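Local coordinates for period circadian protein homolog 2 (Mus musculus, PDB 3GDI), which acts in the mammalian circadian clock as a nuclear transcription regulator, and probably uses its tandem PAS domains to pair with itself and with other clock proteins, at residues D25-A30 and N43-I48; S71-Y76 and K102-R107; Q203-D208 and P231-T236; S249-P254 and F261-H266. One frame throughout, in Å; residues are numbered along the deposited sequence.

Overall arrangement
The chain runs through two PAS domains, and the four contacts follow each other along it without nesting or crossing. Interaction 1 closes the loop that begins in strand 26-31 and passes through strand 38-41. Interaction 2 closes the long connection from helix 70-76 to strand 104-108, an outermost strand of the same sheet. Their centres lie about 17 Å apart. The second domain repeats the strand order 2-1-5-4-3. Interaction 3 binds the loop before helix 209-221 to strand 227-235. Interaction 4 closes the hairpin of strands 241-252 and 259-268, where the second subunit packs. Centres of interactions 1 and 4 are about 39 Å apart, on opposite sides of the chain's centre.

Interaction 1. Residues D25-A30 and N43-I48; sequences DMFAVA and NQVASI
The first strand of the PAS-A sheet meets the turn after the second strand through Phe-27, Val-45 and Ile-48. Val-45 crosses Phe-27 at about a right angle. Its CG1 lies 3.6 Å from Phe-27 CB and is also near ring atoms CG and CD2. Ile-48 crosses the same side chain at about a right angle. Its CD1 comes to 3.9 Å from Phe-27 CD1. Beyond the two segments, the ring meets Phe-123 edge-to-face and touches Ile-41. A second branch of Ile-48 meets the residue just before the strand, with CG2 4.0 Å from Asp-25 CA.

Gln-44 reaches across beside this apolar group. Its CG is anti to the backbone N (chi1 -179°), and the extended chain beyond it brings NE2 to 3.0 Å from Met-26 O. The clear partner of NE2 is Asn-23 O, just before the strand. OE1 has a weak hydrogen bond to Ser-17 OG. The amide therefore ties the turn to the chain that leads into the sheet.

Residues 45-47 have helical backbone angles but lack the regular bonds of a helix. Phe-27 is held in the sheet by backbone bonds to Ala-148. Ile-48 O accepts a bond from Gln-121 NE2. The contact lies at the surface, where the chain leaves the outer strand 38-41. This is the beginning of the connection between the second and third strands of the PAS fold.

Interaction 2. Residues S71-Y76 and K102-R107; sequences SVFHSY and KSFFCR
Phe-104 and Tyr-76 slide past each other in opposite directions. Their ring planes are only 3° apart, but the centroids are 5.2 Å apart and the rings barely overlap. Each ring instead takes the CB of the other over one face, offset toward the rim. Phe-104 CB lies 3.6 Å from the Tyr-76 centroid, and Tyr-76 CB lies 3.8 Å from the Phe-104 centroid. These are two reciprocal CH-pi contacts. Phe-104 CG stands between its backbone N and carbonyl carbon (chi1 62°), and next to it CD2 comes to 3.3 Å from Tyr-76 CB.

Helix 70-76 packs here on strand 104-108, an outermost strand of the PAS-A sheet within this chain. The two short axes run at 149°, 8.8 Å apart at their closest. Phe-73 adds its ring from the helix, with CD2 4.0 Å from Phe-104 CZ. Its CB touches Cys-106 SG at 4.1 Å, and that sulfur also lies in plane at the edge of the Phe-104 ring. An alanine at Phe-104 would keep the CB on Tyr-76 but would probably open a gap between Tyr-76 CB and Phe-73. Lys-102 forms a salt bridge with Glu-298 of the second subunit.

Interaction 3. Residues Q203-D208 and P231-T236; sequences QLHPSD and PIRFRT
The guanidinium of Arg-233 lies flat on one face of the His-205 ring. The centres are 3.6 Å apart and the planes differ by 1°. His-205 CG is anti to the backbone N (chi1 -179°), and its ring lies alongside the Arg-233 side chain. At the guanidinium edge, near its plane, sits Asp-208 OD1. It takes a weak but straight hydrogen bond from Arg-233 NE at 3.5 Å, part of a salt bridge. The same oxygen accepts Arg-233 N at 2.9 Å through its anti lone pair, so two N-H groups of one residue converge on it. An alanine at His-205 would probably leave the guanidinium without its flat partner and freer to turn about the weak bond to Asp-208.

The Phe-234 ring carries Gln-203 CB over one face, offset toward the rim, 3.8 Å from the centroid. Leu-204 CD1 reaches Phe-234 CD1 at 3.9 Å. Over one face of the Arg-235 guanidinium lies Gln-203 OE1, and a water at its edge accepts from NE and gives a weak bond to Leu-204 O. Arg-235 also has a salt bridge to Glu-286.

The backbones join at a single bridge between Leu-204 and Phe-234. Arg-235 N donates to Gln-203 O at 2.7 Å, and His-205 N donates to Arg-233 O at 3.1 Å. A type I turn from His-205 to Asp-208, closed by Asp-208 N to His-205 O, brings the carboxylate back to the strand. A His-Pro-x-Asp turn at the head of helix 209-221, laid on the outer strand of the sheet, is a familiar feature of the PAS fold.

Interaction 4. Residues S249-P254 and F261-H266; sequences SSFINP and FIIGRH
Ile-263 presses its CD1 onto one face of the Phe-251 ring, 3.7 Å from the centroid and 30° off the normal. This is a CH-pi contact inside an antiparallel beta hairpin, strands 241-252 and 259-268 of the second PAS domain. The two side chains cross at about a right angle. A second branch helps: Ile-263 CG2 lies 3.7 Å from Phe-251 CE2. The Ile-263 CG1 stands between the backbone N and the carbonyl carbon (chi1 45°), where it also lies 3.7 Å from Ser-249 CB. Phe-261 takes the ring from the edge. Its CD1 lies in the plane of the Phe-251 ring, 3.9 Å from CD2.

The backbone ladder sets this register. Ser-249 and Ile-263 form a hydrogen-bonded pair: Ser-249 N gives to Ile-263 O at 2.9 Å, and Ile-263 N gives to Ser-249 O at 2.8 Å. Phe-251 pairs likewise with Phe-261, and Phe-251 N reaches Phe-261 O at 3.0 Å. Between them Ser-250 and Ile-262 make a non-hydrogen-bonded pair. Their side chains turn to the other face, toward Ile-219 of helix 209-221.

The face with Phe-251, Phe-261 and Ile-263 meets the second subunit. Phe-261 stacks on Phe-261 of that subunit, and Phe-251 meets its Phe-251 with nearly parallel planes. Ile-263 also packs on Pro-254 of the second subunit. The hairpin is thus part of the dimer interface in the crystal. On the first strand, Ser-249 OG lies anti to its backbone N (chi1 -165°) and is hydrogen-bonded to Gly-224 O.

Interaction 1. Residues D25-A30 and N43-I48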
# COMPACT_ATOMS: atom_id res chain seq x y z
N ASP A 25 -27.88 3.44 11.55
CA ASP A 25 -26.73 4.13 10.97
C ASP A 25 -26.22 3.54 9.66
O ASP A 25 -25.19 3.96 9.15
CB ASP A 25 -25.59 4.19 11.98
CG ASP A 25 -25.76 5.31 12.99
OD1 ASP A 25 -25.60 6.48 12.60
OD2 ASP A 25 -26.07 5.01 14.16
N MET A 26 -26.93 2.56 9.11
CA MET A 26 -26.51 1.95 7.85
C MET A 26 -27.35 2.40 6.66
O MET A 26 -28.40 3.02 6.82
CB MET A 26 -26.54 0.43 7.95
CG MET A 26 -25.42 -0.15 8.78
SD MET A 26 -25.28 -1.94 8.60
CE MET A 26 -24.15 -2.05 7.20
N PHE A 27 -26.86 2.10 5.47
CA PHE A 27 -27.56 2.43 4.24
C PHE A 27 -26.90 1.72 3.08
O PHE A 27 -25.73 1.36 3.15
CB PHE A 27 -27.60 3.95 3.99
CG PHE A 27 -26.29 4.55 3.52
CD1 PHE A 27 -25.37 5.04 4.43
CD2 PHE A 27 -26.01 4.64 2.16
CE1 PHE A 27 -24.17 5.63 3.99
CE2 PHE A 27 -24.82 5.23 1.71
CZ PHE A 27 -23.90 5.72 2.63
N ALA A 28 -27.66 1.50 2.01
CA ALA A 28 -27.13 0.82 0.84
C ALA A 28 -27.17 1.76 -0.35
O ALA A 28 -27.99 2.69 -0.39
CB ALA A 28 -27.95 -0.43 0.55
N VAL A 29 -26.29 1.53 -1.32
CA VAL A 29 -26.23 2.36 -2.51
C VAL A 29 -25.60 1.59 -3.67
O VAL A 29 -24.60 0.90 -3.50
CB VAL A 29 -25.42 3.64 -2.25
CG1 VAL A 29 -24.00 3.28 -1.82
CG2 VAL A 29 -25.39 4.50 -3.50
N ALA A 30 -26.22 1.71 -4.84
CA ALA A 30 -25.72 1.05 -6.04
C ALA A 30 -25.19 2.16 -6.93
O ALA A 30 -25.89 3.13 -7.19
CB ALA A 30 -26.86 0.31 -6.74
N ASN A 43 -33.05 3.92 1.80
CA ASN A 43 -33.73 4.91 2.63
C ASN A 43 -32.95 5.14 3.93
O ASN A 43 -31.88 4.55 4.12
CB ASN A 43 -35.14 4.43 2.96
CG ASN A 43 -36.02 4.31 1.73
OD1 ASN A 43 -36.41 5.32 1.14
ND2 ASN A 43 -36.32 3.08 1.33
N GLN A 44 -33.49 5.99 4.80
CA GLN A 44 -32.85 6.30 6.07
C GLN A 44 -31.62 7.19 5.90
O GLN A 44 -31.08 7.72 6.87
CB GLN A 44 -32.46 5.01 6.80
CG GLN A 44 -31.82 5.20 8.16
CD GLN A 44 -31.57 3.89 8.89
OE1 GLN A 44 -32.50 3.18 9.26
NE2 GLN A 44 -30.30 3.55 9.09
N VAL A 45 -31.19 7.36 4.65
CA VAL A 45 -30.03 8.20 4.36
C VAL A 45 -30.25 9.64 4.82
O VAL A 45 -29.44 10.19 5.55
CB VAL A 45 -29.70 8.20 2.85
CG1 VAL A 45 -28.98 6.91 2.48
CG2 VAL A 45 -30.98 8.33 2.05
N ALA A 46 -31.36 10.23 4.39
CA ALA A 46 -31.67 11.61 4.77
C ALA A 46 -31.83 11.66 6.28
O ALA A 46 -31.63 12.70 6.90
CB ALA A 46 -32.96 12.07 4.09
N SER A 47 -32.19 10.52 6.86
CA SER A 47 -32.37 10.40 8.31
C SER A 47 -31.05 10.63 9.04
O SER A 47 -30.95 11.51 9.89
CB SER A 47 -32.91 9.01 8.66
OG SER A 47 -32.92 8.82 10.06
N ILE A 48 -30.04 9.84 8.69
CA ILE A 48 -28.72 9.98 9.31
C ILE A 48 -27.99 11.23 8.82
O ILE A 48 -26.80 11.40 9.07
CB ILE A 48 -27.84 8.74 9.03
CG1 ILE A 48 -27.61 8.58 7.53
CG2 ILE A 48 -28.51 7.49 9.58
CD1 ILE A 48 -26.77 7.37 7.18

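Interaction 2. Residues S71-Y76 and K102-R107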
# COMPACT_ATOMS: atom_id res chain seq x y z
N SER A 71 -10.25 9.19 -4.25
CA SER A 71 -9.26 8.31 -4.87
C SER A 71 -9.31 6.95 -4.18
O SER A 71 -9.12 5.90 -4.82
CB SER A 71 -7.85 8.91 -4.75
OG SER A 71 -7.37 8.86 -3.41
N VAL A 72 -9.57 6.97 -2.87
CA VAL A 72 -9.66 5.75 -2.08
C VAL A 72 -10.85 4.91 -2.56
O VAL A 72 -10.71 3.72 -2.83
CB VAL A 72 -9.84 6.09 -0.58
CG1 VAL A 72 -10.03 4.83 0.25
CG2 VAL A 72 -8.62 6.87 -0.10
N PHE A 73 -12.02 5.55 -2.66
CA PHE A 73 -13.25 4.89 -3.11
C PHE A 73 -13.08 4.20 -4.45
O PHE A 73 -13.54 3.08 -4.63
CB PHE A 73 -14.38 5.94 -3.19
CG PHE A 73 -15.64 5.42 -3.83
CD1 PHE A 73 -15.79 5.43 -5.21
CD2 PHE A 73 -16.67 4.92 -3.05
CE1 PHE A 73 -16.96 4.95 -5.81
CE2 PHE A 73 -17.83 4.43 -3.63
CZ PHE A 73 -17.98 4.45 -5.01
N HIS A 74 -12.44 4.87 -5.40
CA HIS A 74 -12.23 4.30 -6.73
C HIS A 74 -11.30 3.10 -6.65
O HIS A 74 -11.51 2.08 -7.32
CB HIS A 74 -11.63 5.36 -7.65
CG HIS A 74 -12.62 6.39 -8.10
ND1 HIS A 74 -12.28 7.71 -8.29
CD2 HIS A 74 -13.94 6.29 -8.40
CE1 HIS A 74 -13.35 8.38 -8.69
NE2 HIS A 74 -14.37 7.54 -8.77
N SER A 75 -10.26 3.22 -5.84
CA SER A 75 -9.29 2.14 -5.67
C SER A 75 -9.94 0.85 -5.17
O SER A 75 -9.68 -0.23 -5.71
CB SER A 75 -8.19 2.57 -4.71
OG SER A 75 -7.42 1.45 -4.33
N TYR A 76 -10.79 0.95 -4.16
CA TYR A 76 -11.45 -0.22 -3.59
C TYR A 76 -12.70 -0.65 -4.33
O TYR A 76 -13.31 -1.66 -3.99
CB TYR A 76 -11.80 0.04 -2.12
CG TYR A 76 -10.62 -0.05 -1.16
CD1 TYR A 76 -10.13 -1.30 -0.74
CD2 TYR A 76 -10.00 1.09 -0.66
CE1 TYR A 76 -9.06 -1.40 0.15
CE2 TYR A 76 -8.93 1.01 0.24
CZ TYR A 76 -8.46 -0.25 0.64
OH TYR A 76 -7.40 -0.33 1.51
N LYS A 102 -12.74 -7.18 3.05
CA LYS A 102 -12.53 -6.31 1.90
C LYS A 102 -13.38 -5.05 1.98
O LYS A 102 -14.09 -4.71 1.04
CB LYS A 102 -12.83 -7.06 0.59
CG LYS A 102 -11.82 -8.16 0.27
CD LYS A 102 -12.11 -8.87 -1.05
CE LYS A 102 -13.41 -9.66 -0.99
NZ LYS A 102 -13.70 -10.34 -2.28
N SER A 103 -13.30 -4.37 3.13
CA SER A 103 -14.04 -3.13 3.36
C SER A 103 -13.07 -1.98 3.56
O SER A 103 -11.97 -2.17 4.08
CB SER A 103 -14.93 -3.26 4.61
OG SER A 103 -16.01 -4.14 4.37
N PHE A 104 -13.48 -0.78 3.16
CA PHE A 104 -12.65 0.40 3.30
C PHE A 104 -13.48 1.48 3.99
O PHE A 104 -14.68 1.29 4.20
CB PHE A 104 -12.16 0.87 1.92
CG PHE A 104 -13.27 1.27 0.98
CD1 PHE A 104 -13.59 2.61 0.78
CD2 PHE A 104 -14.04 0.30 0.34
CE1 PHE A 104 -14.65 2.98 -0.04
CE2 PHE A 104 -15.10 0.67 -0.49
CZ PHE A 104 -15.40 2.01 -0.68
N PHE A 105 -12.86 2.60 4.33
CA PHE A 105 -13.57 3.69 5.00
C PHE A 105 -13.62 4.99 4.20
O PHE A 105 -12.68 5.35 3.51
CB PHE A 105 -12.94 3.98 6.36
CG PHE A 105 -12.92 2.80 7.28
CD1 PHE A 105 -12.03 1.76 7.07
CD2 PHE A 105 -13.79 2.74 8.36
CE1 PHE A 105 -12.01 0.66 7.93
CE2 PHE A 105 -13.78 1.65 9.22
CZ PHE A 105 -12.88 0.61 9.00
N CYS A 106 -14.74 5.70 4.34
CA CYS A 106 -14.95 6.97 3.65
C CYS A 106 -15.77 7.92 4.51
O CYS A 106 -16.65 7.48 5.27
CB CYS A 106 -15.67 6.75 2.32
SG CYS A 106 -14.61 6.67 0.87
N ARG A 107 -15.48 9.21 4.39
CA ARG A 107 -16.22 10.23 5.13
C ARG A 107 -17.27 10.75 4.14
O ARG A 107 -16.93 11.17 3.04
CB ARG A 107 -15.28 11.34 5.58
CG ARG A 107 -14.64 11.07 6.95
CD ARG A 107 -13.25 11.68 7.09
NE ARG A 107 -12.28 10.95 6.27
CZ ARG A 107 -10.97 10.89 6.51
NH1 ARG A 107 -10.44 11.51 7.55
NH2 ARG A 107 -10.19 10.20 5.69

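Interaction 3. Residues Q203-D208 and P231-T236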
# COMPACT_ATOMS: atom_id res chain seq x y z
N GLN A 203 3.10 10.49 14.83
CA GLN A 203 1.94 10.23 15.68
C GLN A 203 2.29 10.01 17.15
O GLN A 203 1.42 10.04 18.00
CB GLN A 203 1.19 9.00 15.19
CG GLN A 203 0.69 9.11 13.77
CD GLN A 203 -0.20 10.32 13.57
OE1 GLN A 203 -0.99 10.68 14.43
NE2 GLN A 203 -0.08 10.94 12.41
N LEU A 204 3.56 9.78 17.45
CA LEU A 204 3.94 9.54 18.83
C LEU A 204 4.17 10.84 19.58
O LEU A 204 4.54 11.85 18.99
CB LEU A 204 5.20 8.67 18.90
CG LEU A 204 5.06 7.15 19.03
CD1 LEU A 204 4.15 6.58 17.97
CD2 LEU A 204 6.43 6.54 18.92
N HIS A 205 3.95 10.82 20.89
CA HIS A 205 4.17 12.00 21.69
C HIS A 205 5.65 12.32 21.56
O HIS A 205 6.48 11.42 21.55
CB HIS A 205 3.82 11.73 23.16
CG HIS A 205 4.01 12.92 24.05
ND1 HIS A 205 2.96 13.55 24.68
CD2 HIS A 205 5.12 13.63 24.36
CE1 HIS A 205 3.42 14.61 25.33
NE2 HIS A 205 4.73 14.68 25.16
N PRO A 206 6.00 13.61 21.46
CA PRO A 206 7.41 14.00 21.34
C PRO A 206 8.36 13.43 22.40
O PRO A 206 9.56 13.33 22.17
CB PRO A 206 7.36 15.54 21.34
CG PRO A 206 6.00 15.88 21.91
CD PRO A 206 5.12 14.79 21.36
N SER A 207 7.83 13.05 23.56
CA SER A 207 8.67 12.50 24.62
C SER A 207 8.79 10.97 24.56
O SER A 207 9.53 10.37 25.33
CB SER A 207 8.13 12.90 26.00
OG SER A 207 8.10 14.31 26.13
N ASP A 208 8.05 10.35 23.64
CA ASP A 208 8.09 8.90 23.49
C ASP A 208 8.71 8.52 22.15
O ASP A 208 8.69 7.36 21.75
CB ASP A 208 6.69 8.32 23.61
CG ASP A 208 6.11 8.50 25.01
OD1 ASP A 208 4.90 8.21 25.20
OD2 ASP A 208 6.86 8.92 25.91
N PRO A 231 4.50 2.53 28.90
CA PRO A 231 3.44 3.01 28.02
C PRO A 231 4.01 3.87 26.90
O PRO A 231 5.11 4.40 27.01
CB PRO A 231 2.59 3.84 28.96
CG PRO A 231 3.68 4.58 29.71
CD PRO A 231 4.72 3.48 30.01
N ILE A 232 3.25 3.99 25.83
CA ILE A 232 3.63 4.82 24.70
C ILE A 232 2.38 5.65 24.44
O ILE A 232 1.27 5.13 24.55
CB ILE A 232 3.96 3.95 23.45
CG1 ILE A 232 5.42 3.47 23.49
CG2 ILE A 232 3.73 4.74 22.17
CD1 ILE A 232 6.42 4.56 23.20
N ARG A 233 2.55 6.93 24.14
CA ARG A 233 1.41 7.77 23.86
C ARG A 233 1.30 7.99 22.36
O ARG A 233 2.27 8.33 21.71
CB ARG A 233 1.53 9.09 24.62
CG ARG A 233 1.15 8.93 26.08
CD ARG A 233 1.44 10.17 26.88
NE ARG A 233 2.86 10.48 26.84
CZ ARG A 233 3.42 11.53 27.45
NH1 ARG A 233 2.66 12.37 28.14
NH2 ARG A 233 4.73 11.74 27.36
N PHE A 234 0.10 7.77 21.83
CA PHE A 234 -0.17 7.88 20.40
C PHE A 234 -1.23 8.97 20.17
O PHE A 234 -2.28 8.97 20.83
CB PHE A 234 -0.71 6.54 19.91
CG PHE A 234 -0.68 6.38 18.42
CD1 PHE A 234 0.34 5.64 17.81
CD2 PHE A 234 -1.68 6.94 17.63
CE1 PHE A 234 0.36 5.46 16.42
CE2 PHE A 234 -1.67 6.77 16.24
CZ PHE A 234 -0.64 6.02 15.64
N ARG A 235 -0.97 9.89 19.25
CA ARG A 235 -1.91 10.97 18.97
C ARG A 235 -3.11 10.55 18.13
O ARG A 235 -2.97 9.83 17.14
CB ARG A 235 -1.20 12.13 18.29
CG ARG A 235 -2.11 13.33 18.02
CD ARG A 235 -1.30 14.61 17.84
NE ARG A 235 -0.21 14.44 16.89
CZ ARG A 235 -0.39 14.24 15.58
NH1 ARG A 235 0.65 14.08 14.78
NH2 ARG A 235 -1.62 14.22 15.08
N THR A 236 -4.30 11.00 18.52
CA THR A 236 -5.49 10.65 17.77
C THR A 236 -5.88 11.80 16.84
O THR A 236 -5.22 12.85 16.82
CB THR A 236 -6.68 10.33 18.70
OG1 THR A 236 -7.19 11.54 19.27
CG2 THR A 236 -6.23 9.41 19.83
O HOH W 1 2.78 14.53 18.11

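Interaction 4. Residues S249-P254 and F261-H266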
# COMPACT_ATOMS: atom_id res chain seq x y z
N SER A 249 6.72 -6.84 17.20
CA SER A 249 7.25 -7.98 16.46
C SER A 249 7.69 -7.57 15.05
O SER A 249 7.50 -6.42 14.63
CB SER A 249 6.20 -9.09 16.38
OG SER A 249 6.80 -10.31 15.99
N SER A 250 8.29 -8.50 14.31
CA SER A 250 8.74 -8.17 12.96
C SER A 250 8.59 -9.34 12.02
O SER A 250 8.54 -10.49 12.45
CB SER A 250 10.21 -7.74 12.98
OG SER A 250 11.00 -8.74 13.58
N PHE A 251 8.49 -9.04 10.73
CA PHE A 251 8.43 -10.08 9.73
C PHE A 251 9.82 -10.05 9.09
O PHE A 251 10.24 -9.02 8.58
CB PHE A 251 7.34 -9.79 8.69
CG PHE A 251 5.93 -9.95 9.22
CD1 PHE A 251 5.62 -10.97 10.12
CD2 PHE A 251 4.92 -9.10 8.80
CE1 PHE A 251 4.31 -11.15 10.59
CE2 PHE A 251 3.61 -9.26 9.26
CZ PHE A 251 3.30 -10.29 10.15
N ILE A 252 10.54 -11.17 9.15
CA ILE A 252 11.89 -11.24 8.59
C ILE A 252 11.97 -12.03 7.28
O ILE A 252 11.59 -13.20 7.22
CB ILE A 252 12.89 -11.86 9.61
CG1 ILE A 252 12.87 -11.05 10.90
CG2 ILE A 252 14.31 -11.81 9.05
CD1 ILE A 252 13.68 -11.70 12.02
N ASN A 253 12.46 -11.38 6.23
CA ASN A 253 12.61 -12.05 4.95
C ASN A 253 13.52 -13.26 5.20
O ASN A 253 14.67 -13.09 5.58
CB ASN A 253 13.27 -11.10 3.94
CG ASN A 253 13.35 -11.68 2.55
OD1 ASN A 253 14.10 -12.63 2.29
ND2 ASN A 253 12.57 -11.12 1.64
N PRO A 254 13.02 -14.49 5.00
CA PRO A 254 13.85 -15.67 5.23
C PRO A 254 15.10 -15.80 4.35
O PRO A 254 16.12 -16.30 4.79
CB PRO A 254 12.88 -16.83 5.01
CG PRO A 254 11.87 -16.26 4.05
CD PRO A 254 11.65 -14.87 4.60
N PHE A 261 8.93 -5.86 7.62
CA PHE A 261 7.88 -5.09 8.29
C PHE A 261 8.03 -5.16 9.81
O PHE A 261 8.60 -6.10 10.34
CB PHE A 261 6.48 -5.66 8.00
CG PHE A 261 6.13 -5.75 6.56
CD1 PHE A 261 6.33 -6.93 5.86
CD2 PHE A 261 5.56 -4.66 5.90
CE1 PHE A 261 5.96 -7.04 4.53
CE2 PHE A 261 5.18 -4.75 4.57
CZ PHE A 261 5.38 -5.94 3.88
N ILE A 262 7.50 -4.15 10.50
CA ILE A 262 7.50 -4.11 11.95
C ILE A 262 6.02 -4.11 12.26
O ILE A 262 5.30 -3.27 11.73
CB ILE A 262 8.07 -2.80 12.50
CG1 ILE A 262 9.51 -2.59 12.01
CG2 ILE A 262 7.99 -2.80 14.02
CD1 ILE A 262 10.53 -3.43 12.75
N ILE A 263 5.54 -5.05 13.08
CA ILE A 263 4.13 -5.10 13.43
C ILE A 263 3.90 -4.88 14.91
O ILE A 263 4.61 -5.44 15.74
CB ILE A 263 3.49 -6.43 13.09
CG1 ILE A 263 4.41 -7.57 13.53
CG2 ILE A 263 3.19 -6.49 11.62
CD1 ILE A 263 3.91 -8.95 13.15
N GLY A 264 2.90 -4.07 15.23
CA GLY A 264 2.59 -3.79 16.62
C GLY A 264 1.14 -4.09 16.92
O GLY A 264 0.25 -3.85 16.11
N ARG A 265 0.89 -4.65 18.10
CA ARG A 265 -0.47 -4.97 18.52
C ARG A 265 -0.69 -4.11 19.73
O ARG A 265 -0.10 -4.34 20.78
CB ARG A 265 -0.59 -6.43 18.91
CG ARG A 265 -2.01 -6.82 19.25
CD ARG A 265 -2.09 -8.24 19.68
NE ARG A 265 -3.42 -8.78 19.47
CZ ARG A 265 -4.35 -8.88 20.41
NH1 ARG A 265 -4.08 -8.46 21.65
NH2 ARG A 265 -5.54 -9.40 20.12
N HIS A 266 -1.56 -3.12 19.60
CA HIS A 266 -1.80 -2.17 20.67
C HIS A 266 -3.06 -2.33 21.48
O HIS A 266 -4.11 -2.71 20.96
CB HIS A 266 -1.76 -0.76 20.09
CG HIS A 266 -0.59 -0.52 19.19
ND1 HIS A 266 -0.72 -0.46 17.82
CD2 HIS A 266 0.73 -0.37 19.45
CE1 HIS A 266 0.48 -0.29 17.28
NE2 HIS A 266 1.37 -0.23 18.25